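Local coordinates for GDSL-like protein (Roseburia intestinalis L1-82, PDB 6HFZ) that removes acetyl groups from complex beta-mannans, as a two-domain carbohydrate esterase with a GDSL-type (SGNH hydrolase) domain, at residues A[15-20]-A[211-216]; A[22-27]-A[61-66]; A[127-130]-A[136-139]; A[5-10]-A[199-204]. All coordinates share one frame; numbering follows the deposited sequence.

Contact 1: residues A[15-20]-A[211-216]; sequences GCLYRL and DKVKTE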
loop_
_atom_site.group_PDB
_atom_site.type_symbol
_atom_site.label_atom_id
_atom_site.label_comp_id
_atom_site.label_asym_id
_atom_site.label_seq_id
_atom_site.Cartn_x
_atom_site.Cartn_y
_atom_site.Cartn_z
ATOM N N GLY A 15 14.345 -8.033 -14.811
ATOM C CA GLY A 15 13.103 -8.778 -15.015
ATOM C C GLY A 15 12.818 -8.998 -16.484
ATOM O O GLY A 15 13.673 -8.789 -17.321
ATOM N N CYS A 16 11.585 -9.399 -16.779
ATOM C CA CYS A 16 11.140 -9.594 -18.158
ATOM C C CYS A 16 10.448 -8.310 -18.601
ATOM O O CYS A 16 9.527 -7.822 -17.897
ATOM C CB CYS A 16 10.202 -10.789 -18.229
ATOM S SG CYS A 16 9.309 -10.916 -19.803
ATOM N N LEU A 17 10.918 -7.711 -19.709
ATOM C CA LEU A 17 10.376 -6.412 -20.160
ATOM C C LEU A 17 9.280 -6.531 -21.228
ATOM O O LEU A 17 8.881 -5.534 -21.842
ATOM C CB LEU A 17 11.552 -5.579 -20.688
ATOM C CG LEU A 17 12.710 -5.450 -19.701
ATOM C CD1 LEU A 17 13.899 -4.812 -20.392
ATOM C CD2 LEU A 17 12.274 -4.658 -18.470
ATOM N N TYR A 18 8.794 -7.741 -21.474
ATOM C CA TYR A 18 7.744 -7.959 -22.465
ATOM C C TYR A 18 6.584 -6.968 -22.306
ATOM O O TYR A 18 6.205 -6.277 -23.265
ATOM C CB TYR A 18 7.284 -9.413 -22.387
ATOM C CG TYR A 18 6.156 -9.746 -23.330
ATOM C CD1 TYR A 18 6.355 -9.775 -24.701
ATOM C CD2 TYR A 18 4.888 -10.012 -22.848
ATOM C CE1 TYR A 18 5.321 -10.093 -25.567
ATOM C CE2 TYR A 18 3.840 -10.315 -23.696
ATOM C CZ TYR A 18 4.062 -10.361 -25.058
ATOM O OH TYR A 18 3.033 -10.676 -25.881
ATOM N N ARG A 19 5.928 -6.943 -21.136
ATOM C CA ARG A 19 4.726 -6.124 -20.979
ATOM C C ARG A 19 5.059 -4.637 -21.080
ATOM O O ARG A 19 4.357 -3.841 -21.701
ATOM C CB ARG A 19 4.074 -6.389 -19.615
ATOM C CG ARG A 19 3.348 -7.718 -19.525
ATOM C CD ARG A 19 2.554 -7.807 -18.234
ATOM N NE ARG A 19 1.977 -9.131 -18.055
ATOM C CZ ARG A 19 1.056 -9.422 -17.145
ATOM N NH1 ARG A 19 0.603 -8.469 -16.343
ATOM N NH2 ARG A 19 0.612 -10.666 -17.041
ATOM N N LEU A 20 6.160 -4.246 -20.426
ATOM C CA LEU A 20 6.526 -2.846 -20.415
ATOM C C LEU A 20 6.836 -2.364 -21.849
ATOM O O LEU A 20 6.429 -1.271 -22.261
ATOM C CB LEU A 20 7.721 -2.714 -19.467
ATOM C CG LEU A 20 8.276 -1.319 -19.288
ATOM C CD1 LEU A 20 7.160 -0.283 -19.090
ATOM C CD2 LEU A 20 9.227 -1.317 -18.095
ATOM N N ASP A 211 13.953 4.901 -19.641
ATOM C CA ASP A 211 14.667 5.331 -20.896
ATOM C C ASP A 211 15.506 4.169 -21.454
ATOM O O ASP A 211 15.592 3.972 -22.672
ATOM C CB ASP A 211 15.481 6.604 -20.634
ATOM C CG ASP A 211 14.674 7.874 -20.841
ATOM O OD1 ASP A 211 13.869 7.919 -21.797
ATOM O OD2 ASP A 211 14.843 8.801 -20.071
ATOM N N LYS A 212 16.179 3.412 -20.586
ATOM C CA LYS A 212 16.978 2.281 -20.997
ATOM C C LYS A 212 16.080 1.231 -21.670
ATOM O O LYS A 212 16.427 0.641 -22.712
ATOM C CB LYS A 212 17.755 1.682 -19.819
ATOM C CG LYS A 212 18.499 0.404 -20.175
ATOM C CD LYS A 212 19.019 -0.373 -19.008
ATOM C CE LYS A 212 20.132 0.368 -18.315
ATOM N NZ LYS A 212 21.360 0.364 -19.136
ATOM N N VAL A 213 14.911 0.974 -21.071
ATOM C CA VAL A 213 13.979 0.004 -21.640
ATOM C C VAL A 213 13.515 0.450 -23.025
ATOM O O VAL A 213 13.320 -0.419 -23.901
ATOM C CB VAL A 213 12.785 -0.252 -20.704
ATOM C CG1 VAL A 213 11.700 -1.119 -21.339
ATOM C CG2 VAL A 213 13.291 -0.869 -19.414
ATOM N N LYS A 214 13.205 1.737 -23.167
ATOM C CA LYS A 214 12.630 2.262 -24.386
ATOM C C LYS A 214 13.616 2.114 -25.560
ATOM O O LYS A 214 13.198 1.839 -26.693
ATOM C CB LYS A 214 12.255 3.732 -24.258
ATOM C CG LYS A 214 11.942 4.384 -25.598
ATOM C CD LYS A 214 11.493 5.807 -25.504
ATOM C CE LYS A 214 10.953 6.308 -26.833
ATOM N NZ LYS A 214 12.042 6.732 -27.742
ATOM N N THR A 215 14.907 2.286 -25.284
ATOM C CA THR A 215 15.898 2.387 -26.368
ATOM C C THR A 215 16.632 1.070 -26.609
ATOM O O THR A 215 17.437 0.990 -27.530
ATOM C CB THR A 215 16.905 3.491 -26.062
ATOM O OG1 THR A 215 17.589 3.117 -24.868
ATOM C CG2 THR A 215 16.241 4.841 -25.909
ATOM N N GLU A 216 16.383 0.047 -25.795
ATOM C CA GLU A 216 17.026 -1.253 -26.014
ATOM C C GLU A 216 16.655 -1.819 -27.395
ATOM O O GLU A 216 15.477 -1.915 -27.758
ATOM C CB GLU A 216 16.639 -2.229 -24.910
ATOM C CG GLU A 216 17.726 -2.415 -23.880
ATOM C CD GLU A 216 17.356 -3.465 -22.856
ATOM O OE1 GLU A 216 16.410 -4.248 -23.141
ATOM O OE2 GLU A 216 17.998 -3.495 -21.785
#

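Contact 2: residues A[22-27]-A[61-66]; sequences KVMDRA and EWWKKT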
loop_
_atom_site.group_PDB
_atom_site.type_symbol
_atom_site.label_atom_id
_atom_site.label_comp_id
_atom_site.label_asym_id
_atom_site.label_seq_id
_atom_site.Cartn_x
_atom_site.Cartn_y
_atom_site.Cartn_z
ATOM N N LYS A 22 5.584 -3.713 -24.573
ATOM C CA LYS A 22 4.298 -3.674 -25.281
ATOM C C LYS A 22 3.575 -2.356 -24.992
ATOM O O LYS A 22 2.990 -1.746 -25.873
ATOM C CB LYS A 22 3.427 -4.865 -24.897
ATOM C CG LYS A 22 3.646 -6.129 -25.716
ATOM C CD LYS A 22 2.528 -7.184 -25.562
ATOM C CE LYS A 22 1.127 -6.609 -25.405
ATOM N NZ LYS A 22 0.067 -7.648 -25.466
ATOM N N VAL A 23 3.648 -1.850 -23.754
ATOM C CA VAL A 23 3.005 -0.590 -23.429
ATOM C C VAL A 23 3.651 0.562 -24.205
ATOM O O VAL A 23 2.948 1.428 -24.747
ATOM C CB VAL A 23 3.019 -0.311 -21.912
ATOM C CG1 VAL A 23 2.488 1.080 -21.610
ATOM C CG2 VAL A 23 2.229 -1.386 -21.177
HETATM N N MSE A 24 4.988 0.581 -24.236
HETATM C CA MSE A 24 5.706 1.607 -24.974
HETATM C C MSE A 24 5.300 1.592 -26.454
HETATM O O MSE A 24 5.182 2.657 -27.054
HETATM C CB MSE A 24 7.207 1.481 -24.786
HETATM C CG MSE A 24 7.445 1.763 -23.313
HETATM SE SE MSE A 24 9.406 1.827 -22.956
HETATM C CE MSE A 24 9.345 2.190 -21.000
ATOM N N ASP A 25 5.092 0.393 -27.003
ATOM C CA ASP A 25 4.732 0.234 -28.409
ATOM C C ASP A 25 3.335 0.792 -28.645
ATOM O O ASP A 25 3.089 1.380 -29.675
ATOM C CB ASP A 25 4.787 -1.225 -28.873
ATOM C CG ASP A 25 6.195 -1.736 -29.105
ATOM O OD1 ASP A 25 7.081 -0.901 -29.340
ATOM O OD2 ASP A 25 6.400 -2.952 -29.026
ATOM N N ARG A 26 2.425 0.590 -27.678
ATOM C CA ARG A 26 1.099 1.156 -27.745
ATOM C C ARG A 26 1.179 2.680 -27.681
ATOM O O ARG A 26 0.438 3.380 -28.387
ATOM C CB ARG A 26 0.235 0.561 -26.623
ATOM C CG ARG A 26 -0.201 -0.864 -26.948
ATOM C CD ARG A 26 -0.806 -1.631 -25.779
ATOM N NE ARG A 26 -2.025 -1.019 -25.264
ATOM C CZ ARG A 26 -2.566 -1.266 -24.064
ATOM N NH1 ARG A 26 -1.957 -2.073 -23.218
ATOM N NH2 ARG A 26 -3.703 -0.687 -23.710
ATOM N N ALA A 27 2.059 3.202 -26.818
ATOM C CA ALA A 27 2.232 4.675 -26.652
ATOM C C ALA A 27 2.764 5.275 -27.956
ATOM O O ALA A 27 2.341 6.349 -28.390
ATOM C CB ALA A 27 3.202 4.951 -25.529
ATOM N N GLU A 61 4.761 12.508 -16.146
ATOM C CA GLU A 61 5.258 13.512 -17.105
ATOM C C GLU A 61 6.261 12.860 -18.067
ATOM O O GLU A 61 6.280 13.234 -19.257
ATOM C CB GLU A 61 5.810 14.747 -16.384
ATOM C CG GLU A 61 4.700 15.600 -15.812
ATOM C CD GLU A 61 5.065 16.993 -15.349
ATOM O OE1 GLU A 61 6.108 17.139 -14.701
ATOM O OE2 GLU A 61 4.275 17.929 -15.608
ATOM N N TRP A 62 7.095 11.918 -17.586
ATOM C CA TRP A 62 7.975 11.153 -18.473
ATOM C C TRP A 62 7.201 10.491 -19.618
ATOM O O TRP A 62 7.633 10.608 -20.757
ATOM C CB TRP A 62 8.859 10.128 -17.741
ATOM C CG TRP A 62 9.812 9.383 -18.621
ATOM C CD1 TRP A 62 11.104 9.724 -18.901
ATOM C CD2 TRP A 62 9.550 8.172 -19.352
ATOM N NE1 TRP A 62 11.651 8.815 -19.764
ATOM C CE2 TRP A 62 10.711 7.867 -20.086
ATOM C CE3 TRP A 62 8.434 7.349 -19.509
ATOM C CZ2 TRP A 62 10.806 6.733 -20.878
ATOM C CZ3 TRP A 62 8.526 6.238 -20.307
ATOM C CH2 TRP A 62 9.694 5.948 -21.013
ATOM N N TRP A 63 6.119 9.757 -19.319
ATOM C CA TRP A 63 5.315 9.105 -20.358
ATOM C C TRP A 63 4.822 10.155 -21.379
ATOM O O TRP A 63 5.014 9.982 -22.592
ATOM C CB TRP A 63 4.161 8.304 -19.735
ATOM C CG TRP A 63 4.594 7.033 -19.066
ATOM C CD1 TRP A 63 4.871 6.827 -17.737
ATOM C CD2 TRP A 63 4.819 5.778 -19.709
ATOM N NE1 TRP A 63 5.253 5.526 -17.524
ATOM C CE2 TRP A 63 5.213 4.859 -18.712
ATOM C CE3 TRP A 63 4.694 5.341 -21.028
ATOM C CZ2 TRP A 63 5.507 3.531 -19.010
ATOM C CZ3 TRP A 63 4.998 4.037 -21.325
ATOM C CH2 TRP A 63 5.392 3.142 -20.328
ATOM N N LYS A 64 4.187 11.215 -20.888
ATOM C CA LYS A 64 3.646 12.304 -21.759
ATOM C C LYS A 64 4.733 12.852 -22.703
ATOM O O LYS A 64 4.490 13.003 -23.901
ATOM C CB LYS A 64 3.081 13.445 -20.922
ATOM C CG LYS A 64 1.804 13.111 -20.180
ATOM C CD LYS A 64 1.276 14.277 -19.402
ATOM C CE LYS A 64 0.808 15.408 -20.290
ATOM N NZ LYS A 64 0.361 16.556 -19.470
ATOM N N LYS A 65 5.928 13.134 -22.163
ATOM C CA LYS A 65 7.008 13.799 -22.916
ATOM C C LYS A 65 7.668 12.832 -23.904
ATOM O O LYS A 65 8.065 13.207 -25.022
ATOM C CB LYS A 65 8.074 14.370 -21.972
ATOM C CG LYS A 65 9.125 15.227 -22.667
ATOM C CD LYS A 65 8.546 16.482 -23.353
ATOM C CE LYS A 65 9.463 17.111 -24.391
ATOM N NZ LYS A 65 10.741 17.574 -23.798
ATOM N N THR A 66 7.780 11.572 -23.507
ATOM C CA THR A 66 8.415 10.582 -24.337
ATOM C C THR A 66 7.499 10.216 -25.512
ATOM O O THR A 66 8.019 9.930 -26.561
ATOM C CB THR A 66 8.866 9.389 -23.485
ATOM O OG1 THR A 66 9.706 9.925 -22.463
ATOM C CG2 THR A 66 9.636 8.323 -24.234
#

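Contact 3: residues A[127-130]-A[136-139]; sequences KVYT and AVLL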
loop_
_atom_site.group_PDB
_atom_site.type_symbol
_atom_site.label_atom_id
_atom_site.label_comp_id
_atom_site.label_asym_id
_atom_site.label_seq_id
_atom_site.Cartn_x
_atom_site.Cartn_y
_atom_site.Cartn_z
ATOM N N LYS A 127 -2.253 -10.604 -7.659
ATOM C CA LYS A 127 -3.556 -10.059 -8.023
ATOM C C LYS A 127 -3.407 -9.038 -9.154
ATOM O O LYS A 127 -4.214 -8.954 -10.055
ATOM C CB LYS A 127 -4.241 -9.452 -6.797
ATOM C CG LYS A 127 -5.520 -8.644 -7.051
ATOM C CD LYS A 127 -6.283 -8.254 -5.819
ATOM C CE LYS A 127 -6.985 -9.418 -5.171
ATOM N NZ LYS A 127 -7.347 -9.162 -3.752
ATOM N N VAL A 128 -2.433 -8.125 -9.024
ATOM C CA VAL A 128 -2.286 -7.082 -10.048
ATOM C C VAL A 128 -1.808 -7.690 -11.371
ATOM O O VAL A 128 -2.316 -7.347 -12.452
ATOM C CB VAL A 128 -1.374 -5.946 -9.544
ATOM C CG1 VAL A 128 -1.037 -4.965 -10.646
ATOM C CG2 VAL A 128 -1.961 -5.231 -8.331
ATOM N N TYR A 129 -0.836 -8.584 -11.310
ATOM C CA TYR A 129 -0.155 -9.115 -12.483
ATOM C C TYR A 129 -1.142 -9.960 -13.312
ATOM O O TYR A 129 -1.106 -9.914 -14.531
ATOM C CB TYR A 129 1.060 -9.928 -12.061
ATOM C CG TYR A 129 1.933 -10.476 -13.167
ATOM C CD1 TYR A 129 2.739 -9.652 -13.945
ATOM C CD2 TYR A 129 1.910 -11.825 -13.482
ATOM C CE1 TYR A 129 3.568 -10.178 -14.931
ATOM C CE2 TYR A 129 2.746 -12.364 -14.460
ATOM C CZ TYR A 129 3.576 -11.535 -15.184
ATOM O OH TYR A 129 4.439 -12.053 -16.119
ATOM N N THR A 130 -2.035 -10.686 -12.636
ATOM C CA THR A 130 -3.016 -11.545 -13.352
ATOM C C THR A 130 -4.360 -10.851 -13.595
ATOM O O THR A 130 -5.323 -11.485 -14.153
ATOM C CB THR A 130 -3.202 -12.880 -12.634
ATOM O OG1 THR A 130 -3.836 -12.584 -11.391
ATOM C CG2 THR A 130 -1.889 -13.601 -12.438
ATOM N N ALA A 136 1.757 -3.947 -17.214
ATOM C CA ALA A 136 3.167 -3.900 -16.897
ATOM C C ALA A 136 3.295 -3.450 -15.441
ATOM O O ALA A 136 2.605 -2.514 -15.016
ATOM C CB ALA A 136 3.894 -2.948 -17.806
ATOM N N VAL A 137 4.134 -4.163 -14.698
ATOM C CA VAL A 137 4.350 -3.881 -13.276
ATOM C C VAL A 137 5.834 -3.583 -13.069
ATOM O O VAL A 137 6.688 -4.314 -13.574
ATOM C CB VAL A 137 3.906 -5.065 -12.413
ATOM C CG1 VAL A 137 4.210 -4.852 -10.927
ATOM C CG2 VAL A 137 2.432 -5.394 -12.598
ATOM N N LEU A 138 6.121 -2.482 -12.360
ATOM C CA LEU A 138 7.467 -2.104 -11.956
ATOM C C LEU A 138 7.472 -1.918 -10.432
ATOM O O LEU A 138 6.638 -1.131 -9.896
ATOM C CB LEU A 138 7.848 -0.807 -12.670
ATOM C CG LEU A 138 9.127 -0.120 -12.199
ATOM C CD1 LEU A 138 10.305 -0.998 -12.540
ATOM C CD2 LEU A 138 9.240 1.258 -12.839
ATOM N N LEU A 139 8.380 -2.600 -9.741
ATOM C CA LEU A 139 8.473 -2.451 -8.292
ATOM C C LEU A 139 9.432 -1.298 -7.995
ATOM O O LEU A 139 10.490 -1.143 -8.659
ATOM C CB LEU A 139 8.938 -3.757 -7.642
ATOM C CG LEU A 139 8.147 -5.013 -7.988
ATOM C CD1 LEU A 139 8.582 -6.162 -7.131
ATOM C CD2 LEU A 139 6.649 -4.834 -7.821
#

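Contact 4: residues A[5-10]-A[199-204]; sequences IKYENG and HALVAS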
loop_
_atom_site.group_PDB
_atom_site.type_symbol
_atom_site.label_atom_id
_atom_site.label_comp_id
_atom_site.label_asym_id
_atom_site.label_seq_id
_atom_site.Cartn_x
_atom_site.Cartn_y
_atom_site.Cartn_z
ATOM N N ILE A 5 25.020 10.230 -8.429
ATOM C CA ILE A 5 24.364 8.936 -8.353
ATOM C C ILE A 5 24.886 7.963 -9.435
ATOM O O ILE A 5 25.019 8.321 -10.603
ATOM C CB ILE A 5 22.852 9.143 -8.382
ATOM C CG1 ILE A 5 22.448 9.885 -7.098
ATOM C CG2 ILE A 5 22.144 7.796 -8.534
ATOM C CD1 ILE A 5 21.104 10.463 -7.116
ATOM N N LYS A 6 25.084 6.703 -9.035
ATOM C CA LYS A 6 25.408 5.605 -9.926
ATOM C C LYS A 6 24.108 4.968 -10.398
ATOM O O LYS A 6 23.622 4.081 -9.753
ATOM C CB LYS A 6 26.301 4.597 -9.203
ATOM C CG LYS A 6 27.536 5.258 -8.600
ATOM C CD LYS A 6 28.609 4.316 -8.120
ATOM C CE LYS A 6 29.383 4.880 -6.941
ATOM N NZ LYS A 6 29.799 6.291 -7.130
ATOM N N TYR A 7 23.561 5.450 -11.527
ATOM C CA TYR A 7 22.181 5.129 -11.936
ATOM C C TYR A 7 22.021 3.639 -12.258
ATOM O O TYR A 7 20.994 3.024 -11.939
ATOM C CB TYR A 7 21.754 6.030 -13.092
ATOM C CG TYR A 7 21.242 7.350 -12.596
ATOM C CD1 TYR A 7 19.947 7.462 -12.131
ATOM C CD2 TYR A 7 22.076 8.442 -12.419
ATOM C CE1 TYR A 7 19.451 8.651 -11.638
ATOM C CE2 TYR A 7 21.594 9.642 -11.901
ATOM C CZ TYR A 7 20.281 9.741 -11.488
ATOM O OH TYR A 7 19.778 10.908 -10.988
ATOM N N GLU A 8 23.050 3.017 -12.838
ATOM C CA GLU A 8 22.959 1.544 -13.121
ATOM C C GLU A 8 22.687 0.730 -11.829
ATOM O O GLU A 8 22.034 -0.328 -11.846
ATOM C CB GLU A 8 24.248 1.075 -13.809
ATOM C CG GLU A 8 24.276 1.433 -15.276
ATOM C CD GLU A 8 23.304 0.603 -16.103
ATOM O OE1 GLU A 8 23.234 -0.618 -15.874
ATOM O OE2 GLU A 8 22.604 1.186 -16.949
ATOM N N ASN A 9 23.210 1.194 -10.694
ATOM C CA ASN A 9 23.052 0.488 -9.413
ATOM C C ASN A 9 21.600 0.571 -8.914
ATOM O O ASN A 9 21.254 -0.115 -7.946
ATOM C CB ASN A 9 24.006 0.976 -8.332
ATOM C CG ASN A 9 25.446 0.609 -8.624
ATOM O OD1 ASN A 9 25.708 -0.274 -9.447
ATOM N ND2 ASN A 9 26.381 1.261 -7.955
ATOM N N GLY A 10 20.781 1.376 -9.593
ATOM C CA GLY A 10 19.338 1.495 -9.274
ATOM C C GLY A 10 18.534 0.304 -9.788
ATOM O O GLY A 10 17.406 0.101 -9.364
ATOM N N HIS A 199 12.039 13.939 -4.201
ATOM C CA HIS A 199 11.098 13.387 -5.180
ATOM C C HIS A 199 11.687 13.429 -6.588
ATOM O O HIS A 199 11.455 12.499 -7.362
ATOM C CB HIS A 199 9.716 14.088 -5.155
ATOM C CG HIS A 199 8.816 13.512 -4.114
ATOM N ND1 HIS A 199 8.153 12.314 -4.309
ATOM C CD2 HIS A 199 8.513 13.913 -2.857
ATOM C CE1 HIS A 199 7.472 12.027 -3.204
ATOM N NE2 HIS A 199 7.625 13.003 -2.338
ATOM N N ALA A 200 12.374 14.520 -6.949
ATOM C CA ALA A 200 12.979 14.604 -8.297
ATOM C C ALA A 200 14.071 13.530 -8.461
ATOM O O ALA A 200 14.139 12.877 -9.515
ATOM C CB ALA A 200 13.522 15.990 -8.554
ATOM N N LEU A 201 14.869 13.290 -7.411
ATOM C CA LEU A 201 15.931 12.215 -7.426
ATOM C C LEU A 201 15.278 10.832 -7.572
ATOM O O LEU A 201 15.742 9.971 -8.354
ATOM C CB LEU A 201 16.730 12.299 -6.121
ATOM C CG LEU A 201 18.249 12.349 -6.177
ATOM C CD1 LEU A 201 18.778 12.887 -7.491
ATOM C CD2 LEU A 201 18.784 13.140 -5.003
ATOM N N VAL A 202 14.172 10.593 -6.873
ATOM C CA VAL A 202 13.523 9.287 -6.918
ATOM C C VAL A 202 13.024 9.028 -8.345
ATOM O O VAL A 202 13.208 7.928 -8.920
ATOM C CB VAL A 202 12.412 9.120 -5.859
ATOM C CG1 VAL A 202 11.485 7.943 -6.125
ATOM C CG2 VAL A 202 13.021 9.032 -4.463
ATOM N N ALA A 203 12.362 10.042 -8.914
ATOM C CA ALA A 203 11.844 9.948 -10.251
ATOM C C ALA A 203 13.005 9.739 -11.217
ATOM O O ALA A 203 12.844 9.069 -12.178
ATOM C CB ALA A 203 11.044 11.180 -10.585
ATOM N N SER A 204 14.129 10.435 -11.002
ATOM C CA SER A 204 15.257 10.335 -11.949
ATOM C C SER A 204 15.768 8.888 -12.009
ATOM O O SER A 204 16.183 8.423 -13.058
ATOM C CB SER A 204 16.379 11.304 -11.600
ATOM O OG SER A 204 17.080 10.870 -10.441
#

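Contact 1: residues A[15-20]-A[211-216]
The carboxylate of E216 is the sole flat group to touch across this contact: OE1 meets CD1 of L17 at 3.8 Å, the two side chains crossing at about a right angle. The rest is aliphatic. V213, on helix 196-215, divides its two methyls between two leucines. With CG1 anti to the backbone N (chi1 173°), that methyl rests against L20, 4.0 Å from its CG, while CG2 meets L17 tip to tip, 4.0 Å from CD2. L17 is at the N-cap position of helix 18-28, and L20 follows one turn later, so V213 fits against the first turn of that helix. F209 backs both leucines one turn earlier on helix 196-215, and L20 also leans on W63. An alanine at V213 would lose both methyls and would probably open a gap in front of L17 and L20, weakening the grip between the two helices. No hydrogen bond spans the segments. Buried hydrocarbon thus carries the join, while the exposed E216 borders it with an oxygen whose long, weak ion pairs to K21 and R14 suggest only a loose electrostatic pull.

Contact 2: residues A[22-27]-A[61-66]
V23 and M24 of helix 18-28 meet W62 and W63 of helix 55-66 in the helical layer covering one side of the central sheet of the SGNH hydrolase domain. The axes of the two short helical segments approach to 11.3 Å, their N-to-C directions 50° apart, and large side chains fill the distance. The far end of the W63 indole does most of the touching: its CH2 lies 3.8 Å from CG1 of V23 and 3.9 Å from CG of M24. M24, present as selenomethionine, is extended beyond CG and carries its CE past W63 to 3.8 Å from CH2 of W62. Helix 55-66 belongs to the connection between parallel strands 32-39 and 71-78, and W63 reaches down to that sheet, touching I35 and meeting F102 edge-to-face. The two indoles leave the helix differently, W62 with CG anti to the backbone N (chi1 -177°) and W63 with CG beside it, and CZ3 of W62 comes to stand over one face of W63. On W62, OG1 of T66 lies over the ring centre, 3.3 Å above the plane. This hydroxyl donates to W62 O at 2.8 Å, reaching the carbonyl from the face opposite T66 N. An alanine at W63 would probably leave V23 CG1 and M24 CG without the indole they pack on and open a gap between the two helices and the sheet.

Contact 3: residues A[127-130]-A[136-139]
V137 contributes more surface than any other residue here, and a single methyl does its work: CG2 touches both V128 and Y129 at the end of helix 115-129. The closer approach is to V128, whose CG1 lies 4.0 Å from CG2 of V137, the two side chains slanting past each other. Y129 stands a little farther off. Its ring presents an edge, with CD1 4.5 Å from CG2 of V137, and the methyl sits near the ring plane rather than over a face. V137 has CG1 anti to the backbone N (chi1 176°), which leaves CG2 as the branch that faces the helix. Although the CA atoms of Y129 and V137 are 7.0 Å apart, no hydrogen bond crosses; the contact is wholly apolar and buried. V128 packs further on V103 and L95, and V137 on I105, so the valine pair belongs to the core between helix and sheet. Y129 has a second task, since its ring makes a cation-pi contact with R19 and its carbonyl accepts from R19 NH1. The chain leaves the helix at T130 and turns back within a few residues into strand 136-141, where A136 and L138 hydrogen-bond to strand 102-106 through their backbones. Strand 102-106, helix 115-129 and strand 136-141 form a beta-alpha-beta crossover, the repeating element of the three-layer alpha/beta/alpha sandwich of SGNH hydrolases.

Contact 4: residues A[5-10]-A[199-204]
I5 and Y7 of the N-terminal segment grip L201 and S204 of helix 196-215 through one tight apolar touch and one polar link. CD1 of I5 comes to 3.4 Å from CD1 of L201, closer than methyls usually settle. L201 is also turned away from the staggered positions (chi1 -129°), so local strain is possible but doubtful. Beside it, the hydroxyls of Y7 and S204 hydrogen-bond at 2.8 Å between OH and OG, with OG at the edge of the tyrosine ring, in its plane. S204 sets its OG between the backbone N and the carbonyl carbon (chi1 73°), turning it back along the helix to donate to L201 O at 2.6 Å; this bond fixes the hydroxyl that Y7 meets. I5 also covers one face of the ring, its CG2 3.8 Å above the plane over the centre of Y7. On either side of Y7 in sequence the segment turns to solvent, with K6, E8 and N9 exposed. E8 is anchored farther along the same helix, by a salt bridge to K212 and a hydrogen bond to Y208. The chain start is thus strapped across helix 196-215 just before edge strand 11-13 of the central sheet. This helix, the last of the chain, follows an Asp-X-X-His sequence that, as in other SGNH hydrolases, probably supplies the Asp and His of the catalytic triad.

Overall arrangement
From the N terminus, segment 5-10 opens contact 4 and segment 15-20 opens contact 1; both await helix 196-215, which the two contacts share. Contact 2 starts next, on helix 18-28, and closes first, at 61-66. Contact 3 follows in series, a short turn from 127-130 to 136-139. Both therefore fall within the long loops of contacts 4 and 1, which close at 199-204 and 211-216 and so cross each other. M24 packs on K214, linking contacts 1 and 2, and R19 and L20 pack on A136, linking contacts 1 and 3. Together they tie the N-terminal segment, helices 18-28, 55-66 and 196-215, and the beta-alpha-beta unit of helix 115-129 into one domain.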